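Long-range contacts in enzyme subtilase SubTY from Bacillus sp. TY145 (Bacillus sp., PDB 5FFN), which probably cleaves peptide bonds in proteins as a subtilisin-like serine endopeptidase whose fold carries bound calcium and sodium ions: residues I29-L34 with P96-W101; G73-G78 with S237-G242; V135-S140 with V162-A167; G217-Q222 with T297-A302; S229-S234 with F305-V310. All blocks are in the same frame, centred on the assembly; numbering follows the deposited sequence.

Contact 1 (I29-L34 with P96-W101)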
# COMPACT_ATOMS: atom_id res chain seq x y z
N ILE A 29 -8.54 17.15 4.29
CA ILE A 29 -8.23 16.21 3.20
C ILE A 29 -8.97 14.90 3.49
O ILE A 29 -9.15 14.55 4.66
CB ILE A 29 -6.71 15.94 3.12
CG1 ILE A 29 -5.92 17.28 3.09
CG2 ILE A 29 -6.36 15.03 1.92
CD1 ILE A 29 -6.32 18.21 1.96
N LYS A 30 -9.33 14.17 2.44
CA LYS A 30 -9.91 12.84 2.54
C LYS A 30 -8.89 11.80 2.03
O LYS A 30 -8.24 12.02 0.98
CB LYS A 30 -11.17 12.70 1.72
CG LYS A 30 -12.11 13.91 1.74
CD LYS A 30 -12.56 14.28 3.17
CE LYS A 30 -13.28 15.63 3.20
NZ LYS A 30 -13.71 15.91 4.63
N VAL A 31 -8.74 10.71 2.77
CA VAL A 31 -7.97 9.56 2.26
C VAL A 31 -8.94 8.40 2.06
O VAL A 31 -9.62 7.94 3.02
CB VAL A 31 -6.78 9.18 3.14
CG1 VAL A 31 -6.01 8.01 2.50
CG2 VAL A 31 -5.85 10.39 3.34
N ALA A 32 -9.02 7.95 0.81
CA ALA A 32 -9.84 6.80 0.44
C ALA A 32 -8.99 5.53 0.52
O ALA A 32 -8.07 5.31 -0.29
CB ALA A 32 -10.47 6.98 -0.92
N VAL A 33 -9.29 4.72 1.53
CA VAL A 33 -8.59 3.45 1.74
C VAL A 33 -9.43 2.36 1.10
O VAL A 33 -10.51 1.96 1.63
CB VAL A 33 -8.32 3.17 3.23
CG1 VAL A 33 -7.73 1.79 3.42
CG2 VAL A 33 -7.40 4.25 3.79
N LEU A 34 -8.94 1.88 -0.04
CA LEU A 34 -9.63 0.87 -0.87
C LEU A 34 -8.97 -0.46 -0.50
O LEU A 34 -7.86 -0.76 -0.91
CB LEU A 34 -9.50 1.18 -2.37
CG LEU A 34 -10.57 2.09 -2.98
CD1 LEU A 34 -10.65 3.47 -2.26
CD2 LEU A 34 -10.34 2.23 -4.51
N PRO A 96 -3.38 12.60 11.40
CA PRO A 96 -4.50 12.28 12.31
C PRO A 96 -5.75 13.16 12.18
O PRO A 96 -6.83 12.76 12.63
CB PRO A 96 -3.85 12.41 13.70
CG PRO A 96 -2.77 13.43 13.47
CD PRO A 96 -2.19 13.03 12.14
N GLN A 97 -5.63 14.33 11.55
CA GLN A 97 -6.78 15.19 11.27
C GLN A 97 -7.43 14.96 9.91
O GLN A 97 -8.44 15.60 9.62
CB GLN A 97 -6.45 16.69 11.51
CG GLN A 97 -6.49 17.07 13.01
CD GLN A 97 -5.27 16.62 13.78
OE1 GLN A 97 -4.20 17.15 13.56
NE2 GLN A 97 -5.43 15.65 14.72
N ALA A 98 -6.84 14.08 9.07
CA ALA A 98 -7.49 13.75 7.78
C ALA A 98 -8.74 12.93 8.05
O ALA A 98 -8.87 12.32 9.12
CB ALA A 98 -6.52 12.98 6.85
N LYS A 99 -9.65 12.93 7.09
CA LYS A 99 -10.85 12.11 7.17
C LYS A 99 -10.72 10.89 6.25
O LYS A 99 -10.00 10.92 5.28
CB LYS A 99 -12.07 12.92 6.84
CG LYS A 99 -12.43 13.94 7.93
CD LYS A 99 -12.78 13.34 9.28
CE LYS A 99 -13.06 14.52 10.27
NZ LYS A 99 -13.54 14.02 11.59
N LEU A 100 -11.50 9.87 6.58
CA LEU A 100 -11.39 8.55 5.96
C LEU A 100 -12.60 8.27 5.08
O LEU A 100 -13.76 8.49 5.47
CB LEU A 100 -11.18 7.49 7.04
CG LEU A 100 -11.31 6.02 6.64
CD1 LEU A 100 -10.14 5.59 5.73
CD2 LEU A 100 -11.34 5.12 7.82
N TRP A 101 -12.34 7.81 3.86
CA TRP A 101 -13.37 7.17 3.06
C TRP A 101 -12.99 5.68 3.01
O TRP A 101 -12.03 5.27 2.32
CB TRP A 101 -13.50 7.77 1.67
CG TRP A 101 -13.98 9.23 1.52
CD1 TRP A 101 -14.31 10.10 2.51
CD2 TRP A 101 -14.21 9.92 0.29
NE1 TRP A 101 -14.74 11.30 1.99
CE2 TRP A 101 -14.69 11.22 0.62
CE3 TRP A 101 -14.07 9.58 -1.07
CZ2 TRP A 101 -14.99 12.16 -0.33
CZ3 TRP A 101 -14.38 10.53 -2.02
CH2 TRP A 101 -14.86 11.82 -1.64
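In Lys30, whose CB already lies over the indole of Trp101, the chain leaves with CG anti to the carbonyl carbon (chi1 -40°), which puts CG beside Trp101 NE1 at 3.7 Å; the bend at chi2 then carries CD on to the CB of Lys99. The indole swings to meet it, since Trp101 CG is also anti to its own carbonyl carbon (chi1 -65°). Lys30 CB stands 4.0 Å from the centroid of the Trp101 five-membered ring, in a CH-pi contact over the face of that ring, and so toward one side of the indole as a whole. The ammonium then leaves the ring for a salt bridge with Glu50, while that of Lys99 is bonded to Gly47 O. Beneath these side chains two neighbouring parallel strands of the central subtilase sheet run in register, Lys30 to Ala32 beside Lys99 to Trp101. Four backbone bonds zip them together: Lys99 N to Ile29 O, Val31 N to Lys99 O (2.8 Å), Trp101 N to Val31 O and Val33 N to Trp101 O. The last is the most bent, 143° at the hydrogen. On the face carrying Val31 and Leu100, Leu100, its CG anti to the backbone N, brings CD1 to 3.6 Å from Val33 CG2. Helix 72-81 packs here, through Val76 against Val33 and Leu81 against Leu100, while Ala32 on the Trp101 face meets Val124 of helix 114-131.

Contact 2 (G73-G78 with S237-G242)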
# COMPACT_ATOMS: atom_id res chain seq x y z
N GLY A 73 -7.08 -3.81 6.06
CA GLY A 73 -7.62 -2.48 5.79
C GLY A 73 -7.62 -1.57 7.01
O GLY A 73 -7.36 -0.37 6.91
N THR A 74 -7.91 -2.15 8.17
CA THR A 74 -7.85 -1.38 9.44
C THR A 74 -6.44 -0.90 9.79
O THR A 74 -6.25 0.26 10.23
CB THR A 74 -8.46 -2.21 10.62
OG1 THR A 74 -9.80 -2.52 10.26
CG2 THR A 74 -8.43 -1.38 11.95
N HIS A 75 -5.47 -1.76 9.52
CA HIS A 75 -4.07 -1.55 9.77
C HIS A 75 -3.57 -0.40 8.85
O HIS A 75 -2.98 0.57 9.31
CB HIS A 75 -3.33 -2.87 9.56
CG HIS A 75 -1.94 -2.87 10.08
ND1 HIS A 75 -0.89 -2.30 9.39
CD2 HIS A 75 -1.43 -3.30 11.25
CE1 HIS A 75 0.21 -2.41 10.11
NE2 HIS A 75 -0.09 -3.02 11.25
N VAL A 76 -3.90 -0.50 7.59
CA VAL A 76 -3.54 0.51 6.60
C VAL A 76 -4.12 1.89 6.97
O VAL A 76 -3.43 2.90 7.00
CB VAL A 76 -3.97 0.02 5.17
CG1 VAL A 76 -3.94 1.14 4.19
CG2 VAL A 76 -3.09 -1.12 4.71
N ALA A 77 -5.40 1.92 7.33
CA ALA A 77 -6.06 3.14 7.65
C ALA A 77 -5.38 3.80 8.88
O ALA A 77 -5.24 5.04 8.91
CB ALA A 77 -7.52 2.88 7.90
N GLY A 78 -4.99 2.99 9.86
CA GLY A 78 -4.36 3.51 11.08
C GLY A 78 -3.02 4.21 10.78
O GLY A 78 -2.69 5.26 11.36
N SER A 237 0.13 -0.99 13.85
CA SER A 237 -0.98 -0.13 13.62
C SER A 237 -2.23 -0.77 14.25
O SER A 237 -2.12 -1.83 14.90
CB SER A 237 -1.19 0.12 12.11
OG SER A 237 -2.13 1.11 11.86
N THR A 238 -3.34 -0.09 14.01
CA THR A 238 -4.69 -0.47 14.42
C THR A 238 -5.12 -1.81 13.77
O THR A 238 -4.71 -2.12 12.66
CB THR A 238 -5.68 0.61 14.06
OG1 THR A 238 -5.51 1.04 12.70
CG2 THR A 238 -5.57 1.85 14.96
N TRP A 239 -5.95 -2.57 14.48
CA TRP A 239 -6.39 -3.90 14.03
C TRP A 239 -7.89 -4.07 14.20
O TRP A 239 -8.54 -3.37 15.00
CB TRP A 239 -5.62 -4.97 14.77
CG TRP A 239 -5.60 -6.32 14.13
CD1 TRP A 239 -6.08 -7.50 14.64
CD2 TRP A 239 -5.02 -6.63 12.87
NE1 TRP A 239 -5.83 -8.53 13.76
CE2 TRP A 239 -5.18 -8.02 12.66
CE3 TRP A 239 -4.37 -5.87 11.89
CZ2 TRP A 239 -4.72 -8.65 11.52
CZ3 TRP A 239 -3.88 -6.50 10.78
CH2 TRP A 239 -4.06 -7.88 10.59
N TYR A 240 -8.46 -4.94 13.37
CA TYR A 240 -9.90 -4.99 13.20
C TYR A 240 -10.64 -5.51 14.45
O TYR A 240 -11.82 -5.26 14.58
CB TYR A 240 -10.30 -5.86 11.98
CG TYR A 240 -10.25 -7.36 12.18
CD1 TYR A 240 -9.05 -8.05 12.21
CD2 TYR A 240 -11.44 -8.10 12.28
CE1 TYR A 240 -9.02 -9.43 12.39
CE2 TYR A 240 -11.43 -9.46 12.43
CZ TYR A 240 -10.24 -10.13 12.49
OH TYR A 240 -10.25 -11.51 12.65
N THR A 241 -9.94 -6.18 15.32
CA THR A 241 -10.54 -6.62 16.58
C THR A 241 -10.47 -5.60 17.72
O THR A 241 -10.99 -5.88 18.82
CB THR A 241 -9.96 -7.94 17.02
OG1 THR A 241 -8.54 -7.88 17.05
CG2 THR A 241 -10.40 -9.04 16.03
N GLY A 242 -9.89 -4.43 17.45
CA GLY A 242 -9.84 -3.32 18.41
C GLY A 242 -8.48 -3.03 19.04
O GLY A 242 -8.29 -1.96 19.65
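Helix 72-81, which starts at the histidine of a probable Ser-His-Asp triad, is gripped here by the end of strand 235-238 and the type I turn Trp239-Gly242. Two hydroxyls bond to helix carbonyls: Ser237 OG donates to His75 O at 2.7 Å, in the carbonyl plane and on a lone pair, and Thr238 OG1 donates to Thr74 O, also at 2.7 Å. Thr74 O additionally accepts the helical bond from Gly78 N, the two donors arriving from opposite faces of its carbonyl plane. Gly78 lies so near both hydroxyls, its CA 3.2 Å from Thr238 OG1, that a CB there would collide with them.

His75 CG is anti to the backbone N (chi1 -167°), bringing one ring face against Ser237. Ser237 CB sits over the centre of that face, 3.4 Å from the centroid of the His75 ring. The indole of Trp239 meets His75 at its rim, CZ3 to CB 3.9 Å, with the ring planes almost perpendicular. His75 NE2 bonds outside the contact to Asn245 O. An alanine in place of His75 would probably open a gap beneath Ser237 CB and leave Asn245 O without that donor. Thr74 CG2, meanwhile, rests against the carbonyl carbon of Trp239. With carbonyls of consecutive helix residues each accepting a hydrogen bond from a hydroxyl, these bonds are likely to restrict how the helix can turn or slide against the strand.

Contact 3 (V135-S140 with V162-A167)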
# COMPACT_ATOMS: atom_id res chain seq x y z
N VAL A 135 -8.78 14.51 -2.34
CA VAL A 135 -8.80 13.12 -2.00
C VAL A 135 -7.52 12.42 -2.47
O VAL A 135 -7.07 12.63 -3.60
CB VAL A 135 -10.02 12.37 -2.62
CG1 VAL A 135 -10.09 10.91 -2.12
CG2 VAL A 135 -11.34 13.14 -2.34
N VAL A 136 -6.97 11.61 -1.59
CA VAL A 136 -5.87 10.74 -1.92
C VAL A 136 -6.40 9.29 -1.80
O VAL A 136 -6.95 8.92 -0.77
CB VAL A 136 -4.72 10.90 -0.92
CG1 VAL A 136 -3.51 9.99 -1.31
CG2 VAL A 136 -4.28 12.37 -0.83
N ILE A 137 -6.22 8.50 -2.85
CA ILE A 137 -6.54 7.09 -2.82
C ILE A 137 -5.31 6.34 -2.36
O ILE A 137 -4.20 6.56 -2.89
CB ILE A 137 -6.92 6.57 -4.20
CG1 ILE A 137 -8.30 7.09 -4.58
CG2 ILE A 137 -6.85 5.05 -4.21
CD1 ILE A 137 -8.73 6.77 -6.03
N ASN A 138 -5.51 5.47 -1.39
CA ASN A 138 -4.56 4.46 -1.00
C ASN A 138 -4.98 3.08 -1.47
O ASN A 138 -6.05 2.58 -1.08
CB ASN A 138 -4.44 4.45 0.53
CG ASN A 138 -3.34 3.52 1.05
OD1 ASN A 138 -2.30 4.01 1.51
ND2 ASN A 138 -3.57 2.18 1.02
N MET A 139 -4.11 2.45 -2.25
CA MET A 139 -4.32 1.07 -2.68
C MET A 139 -3.12 0.19 -2.31
O MET A 139 -2.10 0.08 -3.02
CB MET A 139 -4.63 0.96 -4.17
CG MET A 139 -6.04 1.33 -4.49
SD MET A 139 -6.48 1.02 -6.22
CE MET A 139 -5.57 2.33 -7.03
N SER A 140 -3.26 -0.40 -1.14
CA SER A 140 -2.33 -1.40 -0.63
C SER A 140 -2.69 -2.78 -1.19
O SER A 140 -3.00 -3.74 -0.45
CB SER A 140 -2.32 -1.38 0.90
OG SER A 140 -1.73 -0.17 1.38
N VAL A 162 -7.65 13.46 -8.40
CA VAL A 162 -7.47 12.57 -7.24
C VAL A 162 -6.05 11.98 -7.31
O VAL A 162 -5.64 11.48 -8.36
CB VAL A 162 -8.50 11.39 -7.25
CG1 VAL A 162 -8.23 10.42 -6.09
CG2 VAL A 162 -9.94 11.90 -7.15
N LEU A 163 -5.30 12.10 -6.22
CA LEU A 163 -3.95 11.50 -6.16
C LEU A 163 -4.12 10.00 -5.89
O LEU A 163 -4.90 9.61 -5.02
CB LEU A 163 -3.14 12.12 -5.03
CG LEU A 163 -1.69 11.66 -4.95
CD1 LEU A 163 -0.94 12.14 -6.20
CD2 LEU A 163 -1.06 12.16 -3.70
N ILE A 164 -3.36 9.17 -6.60
CA ILE A 164 -3.38 7.73 -6.39
C ILE A 164 -2.00 7.27 -5.90
O ILE A 164 -0.98 7.45 -6.59
CB ILE A 164 -3.79 6.92 -7.69
CG1 ILE A 164 -5.21 7.31 -8.18
CG2 ILE A 164 -3.80 5.44 -7.43
CD1 ILE A 164 -5.17 8.25 -9.29
N VAL A 165 -2.03 6.62 -4.75
CA VAL A 165 -0.85 6.07 -4.11
C VAL A 165 -1.05 4.56 -3.94
O VAL A 165 -2.09 4.13 -3.43
CB VAL A 165 -0.58 6.77 -2.75
CG1 VAL A 165 0.72 6.23 -2.17
CG2 VAL A 165 -0.48 8.30 -2.90
N ALA A 166 -0.10 3.74 -4.42
CA ALA A 166 -0.29 2.31 -4.50
C ALA A 166 1.02 1.54 -4.22
O ALA A 166 2.14 2.04 -4.48
CB ALA A 166 -0.88 1.88 -5.84
N ALA A 167 0.85 0.34 -3.67
CA ALA A 167 1.97 -0.47 -3.28
C ALA A 167 2.76 -0.94 -4.52
O ALA A 167 2.19 -1.33 -5.56
CB ALA A 167 1.45 -1.70 -2.48
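Five backbone hydrogen bonds join Val135-Met139 to Leu163-Ala167 in parallel register. Leu163 N, Val165 N and Ala167 N give to the carbonyls of Val135, Ile137 and Met139, while Ile137 N and Met139 N give to those of Leu163 and Val165. The shortest is Ile137 N to Leu163 O, 2.8 Å; the longest, Leu163 N to Val135 O at 3.2 Å, lies at the start of the ladder.

Apolar contacts fill both faces. On one, Val136 CG1 meets Val165 CG2 at 3.8 Å and, more loosely, Leu163 CD2. On the other, Ile137 CG1 touches Val162 CG1 at 3.7 Å, and Ile137 and Ile164 lie side by side, pointing the same way. Met139 extends beside Ile164 too, and its bend at chi3 (-72°) turns the methyl back, so that Met139 CE comes 3.6 Å from Ile164 CG2.

Among polar side chains, Asn138 ND2 donates to Ser140 OG at 3.0 Å, nearly in its own amide plane; Ser140 OG is also hydrogen-bonded to Ser251 O, tying the strand end to the probable catalytic serine.

The two strands and helix 148-159 between them make a beta-alpha-beta unit at the heart of the sheet. Strand 29-35 pairs with the far edge of Val135-Ser140, helix 114-131 packs on Val135, Ile137 and Met139, and helix 250-267 lies across the other face, against Asn138 and Ala167.

Contact 4 (G217-Q222 with T297-A302). With CA (calcium ion), chain C; CA (calcium ion), chain D.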
# COMPACT_ATOMS: atom_id res chain seq x y z
N GLY A 217 16.64 6.23 -13.28
CA GLY A 217 17.81 7.11 -13.32
C GLY A 217 17.48 8.49 -13.85
O GLY A 217 18.25 9.46 -13.63
N ASP A 218 16.33 8.63 -14.51
CA ASP A 218 15.99 9.88 -15.16
C ASP A 218 15.13 10.86 -14.35
O ASP A 218 14.96 12.01 -14.73
CB ASP A 218 15.38 9.58 -16.53
CG ASP A 218 14.10 8.76 -16.45
OD1 ASP A 218 13.72 8.28 -15.35
OD2 ASP A 218 13.51 8.57 -17.52
N TYR A 219 14.70 10.45 -13.16
CA TYR A 219 13.75 11.22 -12.35
C TYR A 219 12.48 11.63 -13.17
O TYR A 219 11.87 12.66 -12.90
CB TYR A 219 14.42 12.45 -11.74
CG TYR A 219 15.40 12.13 -10.62
CD1 TYR A 219 14.96 11.61 -9.43
CD2 TYR A 219 16.75 12.38 -10.77
CE1 TYR A 219 15.84 11.32 -8.39
CE2 TYR A 219 17.63 12.12 -9.76
CZ TYR A 219 17.18 11.58 -8.58
OH TYR A 219 18.12 11.39 -7.60
N ILE A 220 12.07 10.75 -14.08
CA ILE A 220 10.83 10.88 -14.81
C ILE A 220 10.12 9.53 -14.72
O ILE A 220 10.68 8.49 -15.04
CB ILE A 220 11.04 11.27 -16.28
CG1 ILE A 220 11.71 12.64 -16.36
CG2 ILE A 220 9.68 11.31 -17.02
CD1 ILE A 220 12.27 12.92 -17.73
N ILE A 221 8.86 9.57 -14.28
CA ILE A 221 8.11 8.33 -14.06
C ILE A 221 7.54 7.82 -15.39
O ILE A 221 6.72 8.53 -16.04
CB ILE A 221 6.98 8.56 -13.02
CG1 ILE A 221 7.56 8.86 -11.64
CG2 ILE A 221 6.05 7.38 -12.98
CD1 ILE A 221 8.44 7.78 -11.05
N GLN A 222 7.98 6.62 -15.78
CA GLN A 222 7.35 5.79 -16.81
C GLN A 222 6.63 4.63 -16.12
O GLN A 222 6.74 4.42 -14.91
CB GLN A 222 8.38 5.27 -17.83
CG GLN A 222 9.03 6.37 -18.71
CD GLN A 222 10.26 7.05 -18.10
OE1 GLN A 222 11.03 6.44 -17.35
NE2 GLN A 222 10.45 8.32 -18.45
N THR A 297 23.12 5.62 -5.75
CA THR A 297 23.00 7.07 -5.76
C THR A 297 22.02 7.51 -6.85
O THR A 297 22.11 7.06 -7.99
CB THR A 297 24.39 7.67 -6.02
OG1 THR A 297 25.27 7.23 -4.97
CG2 THR A 297 24.31 9.17 -6.04
N GLY A 298 21.09 8.38 -6.51
CA GLY A 298 20.14 8.89 -7.48
C GLY A 298 18.89 8.04 -7.60
O GLY A 298 18.58 7.19 -6.75
N ASP A 299 18.15 8.28 -8.66
CA ASP A 299 16.91 7.55 -8.95
C ASP A 299 17.27 6.14 -9.30
O ASP A 299 18.09 5.91 -10.19
CB ASP A 299 16.22 8.29 -10.08
CG ASP A 299 14.99 7.59 -10.63
OD1 ASP A 299 14.32 6.90 -9.86
OD2 ASP A 299 14.72 7.80 -11.85
N ASP A 300 16.73 5.17 -8.56
CA ASP A 300 17.08 3.79 -8.81
C ASP A 300 15.82 2.92 -8.77
O ASP A 300 14.74 3.32 -8.31
CB ASP A 300 18.18 3.30 -7.82
CG ASP A 300 17.69 3.21 -6.40
OD1 ASP A 300 16.83 2.37 -6.13
OD2 ASP A 300 18.24 3.88 -5.51
N TYR A 301 15.98 1.70 -9.27
CA TYR A 301 14.83 0.82 -9.45
C TYR A 301 14.47 0.02 -8.17
O TYR A 301 13.48 -0.71 -8.17
CB TYR A 301 15.06 -0.12 -10.64
CG TYR A 301 16.29 -1.00 -10.54
CD1 TYR A 301 16.26 -2.17 -9.81
CD2 TYR A 301 17.49 -0.61 -11.12
CE1 TYR A 301 17.43 -2.97 -9.69
CE2 TYR A 301 18.64 -1.40 -11.03
CZ TYR A 301 18.60 -2.59 -10.32
OH TYR A 301 19.75 -3.40 -10.23
N ALA A 302 15.21 0.21 -7.06
CA ALA A 302 14.78 -0.33 -5.76
C ALA A 302 13.96 0.65 -4.93
O ALA A 302 12.97 0.27 -4.30
CB ALA A 302 15.98 -0.80 -4.91
CA CA C . 12.02 6.72 -15.20
CA CA D . 18.82 6.10 -4.75
O HOH W 1 19.56 9.44 -10.99
O HOH W 2 12.53 6.80 -12.95
O HOH W 3 16.56 6.70 -4.17
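Asp299 reaches across to the 217-222 loop, its CG anti to the backbone N (chi1 173°), which takes the carboxylate to the N-H groups of Gly217 and Tyr219. There OD2 accepts both, from Gly217 N at 2.9 Å and from Tyr219 N at 3.0 Å. The two donors come from opposite faces of the carboxylate plane. A third proton arrives from a water, 2.6 Å from Asp299 OD2, which is itself a ligand of the calcium ion held by the 217-222 loop. Asp299 thus works from the second shell, gripping both the loop backbone and a metal-bound water. Its CB lies over one face of the Tyr219 ring, 3.6 Å from the ring centroid.

That calcium takes Asp218 OD1, Ile220 O and Gln222 OE1 besides the water, and Thr215 and Asp225 complete the site. Gln222 NE2 donates to Asp218 OD2 at 3.2 Å, so both ends of the Gln222 amide are used, one on the ion and one on a fellow ligand. A second calcium is bound by Gly298 O, at 2.3 Å, Asp300 OD2 and another water, with Asp288, Ile289 and Gly296 supplying the rest. Asp300 OD1 accepts from Ala302 N on its anti lone pair, closing an Asx turn. Between the segments a further water donates to Gly217 O and accepts from Asp299 N.

Two calcium loops are thereby joined at the protein surface, one leading into strand 228-231, the other following helix 273-286, whose Arg277 and Gln281 touch Ile221.

Contact 5 (S229-S234 with F305-V310)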
# COMPACT_ATOMS: atom_id res chain seq x y z
N SER A 229 9.93 5.60 -1.56
CA SER A 229 10.08 4.56 -0.59
C SER A 229 9.58 5.06 0.77
O SER A 229 9.64 6.27 1.07
CB SER A 229 11.54 4.20 -0.45
OG SER A 229 12.05 3.70 -1.66
N ALA A 230 9.06 4.13 1.59
CA ALA A 230 8.59 4.47 2.95
C ALA A 230 8.64 3.22 3.86
O ALA A 230 8.75 2.10 3.35
CB ALA A 230 7.20 5.08 2.94
N PRO A 231 8.58 3.43 5.19
CA PRO A 231 8.60 2.33 6.16
C PRO A 231 7.55 1.26 5.84
O PRO A 231 6.34 1.56 5.73
CB PRO A 231 8.28 3.00 7.51
CG PRO A 231 8.84 4.39 7.35
CD PRO A 231 8.50 4.74 5.88
N GLY A 232 8.02 0.02 5.65
CA GLY A 232 7.15 -1.07 5.26
C GLY A 232 7.35 -2.41 5.97
O GLY A 232 6.53 -3.29 5.81
N ALA A 233 8.40 -2.53 6.79
CA ALA A 233 8.72 -3.80 7.47
C ALA A 233 8.50 -3.63 8.97
O ALA A 233 8.97 -2.66 9.57
CB ALA A 233 10.13 -4.25 7.14
N SER A 234 7.69 -4.53 9.54
CA SER A 234 7.34 -4.53 10.98
C SER A 234 6.70 -3.26 11.47
O SER A 234 7.22 -2.58 12.33
CB SER A 234 8.54 -4.93 11.83
OG SER A 234 9.04 -6.15 11.39
N PHE A 305 12.84 7.65 -6.36
CA PHE A 305 13.42 8.95 -6.19
C PHE A 305 14.00 9.14 -4.80
O PHE A 305 14.81 10.04 -4.61
CB PHE A 305 12.39 10.07 -6.41
CG PHE A 305 11.89 10.25 -7.84
CD1 PHE A 305 12.04 9.27 -8.82
CD2 PHE A 305 11.17 11.41 -8.17
CE1 PHE A 305 11.52 9.44 -10.13
CE2 PHE A 305 10.67 11.58 -9.46
CZ PHE A 305 10.83 10.62 -10.43
N GLY A 306 13.60 8.30 -3.86
CA GLY A 306 14.09 8.42 -2.51
C GLY A 306 12.96 8.27 -1.52
O GLY A 306 11.91 7.66 -1.80
N TYR A 307 13.20 8.83 -0.35
CA TYR A 307 12.31 8.72 0.81
C TYR A 307 11.73 10.07 1.22
O TYR A 307 12.39 10.85 1.92
CB TYR A 307 13.13 8.09 1.94
CG TYR A 307 12.44 7.92 3.28
CD1 TYR A 307 11.03 7.99 3.41
CD2 TYR A 307 13.19 7.62 4.44
CE1 TYR A 307 10.40 7.84 4.64
CE2 TYR A 307 12.57 7.42 5.67
CZ TYR A 307 11.15 7.51 5.77
OH TYR A 307 10.49 7.37 6.96
N PRO A 308 10.47 10.36 0.83
CA PRO A 308 9.87 11.66 1.20
C PRO A 308 9.46 11.68 2.68
O PRO A 308 8.85 10.71 3.20
CB PRO A 308 8.64 11.75 0.31
CG PRO A 308 8.20 10.27 0.15
CD PRO A 308 9.49 9.49 0.16
N ARG A 309 9.81 12.76 3.34
CA ARG A 309 9.58 12.89 4.77
C ARG A 309 8.94 14.22 5.15
O ARG A 309 8.84 15.15 4.35
CB ARG A 309 10.92 12.68 5.48
CG ARG A 309 11.62 11.38 5.13
CD ARG A 309 13.02 11.24 5.71
NE ARG A 309 13.02 10.74 7.09
CZ ARG A 309 14.15 10.48 7.75
NH1 ARG A 309 15.33 10.72 7.18
NH2 ARG A 309 14.14 9.97 8.97
N VAL A 310 8.56 14.34 6.42
CA VAL A 310 8.01 15.60 6.95
C VAL A 310 9.05 16.71 6.88
O VAL A 310 8.76 17.85 6.55
CB VAL A 310 7.47 15.40 8.41
CG1 VAL A 310 7.04 16.73 9.04
CG2 VAL A 310 6.30 14.45 8.39
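Tyr307 and Pro231 meet where strand 228-231 of the subtilase sheet is flanked by the C-terminal tail. Tyr307 CG is anti to the backbone N (chi1 178°), which sends the ring along the strand toward Pro231. Its hydroxyl end meets the proline ring, OH to Pro231 CG 3.4 Å, and Tyr307 CE1 lies 3.8 Å from Pro231 CD; the two side chains cross at about a right angle. The hydroxyl itself is hydrogen-bonded to Ser13 OG, so the ring is held at its tip as well as along its side. Over one face of the Tyr307 ring lies Arg309 CG, centred, and the Tyr202 and Tyr307 rings form an edge-to-face pair. A leucine in place of Tyr307 would probably leave Ser13 OG without this partner and open a gap beside Pro231.

Nearer the strand's start, Ser229 N donates to Gly306 O at 2.9 Å, the one hydrogen bond between the segments. Gly306 adopts backbone angles (phi 136°) at which a CB would be jammed against the preceding carbonyl oxygen, which by itself calls for glycine at this position. The Ser229 hydroxyl, anti to its own carbonyl carbon, bonds to Ser303 O, just ahead of the tail segment. Two carbons of the tail approach Ser229 O, Tyr307 CD1 at 3.2 Å and Pro308 CD at 3.3 Å.

In the fold
From the N terminus, strand 29-35 pairs with strand 99-104 in contact 1, closing a loop that contains helix 72-81. That helix opens contact 2, which closes only at 237-242, so contacts 1 and 2 cross; Val33 packs on Val76 where they touch. Contact 3 falls within the long loop of contact 2, and its strand 134-142 pairs with strand 29-35, extending the same sheet. Contacts 4 and 5 start late, at 217-222 and 229-234, and both cross contact 2 and each other as the C-terminal chain returns. Phe305 packs against Tyr219, Ile221 and Asp299, coupling the calcium loops to the tail beside the sheet's strand 228-231.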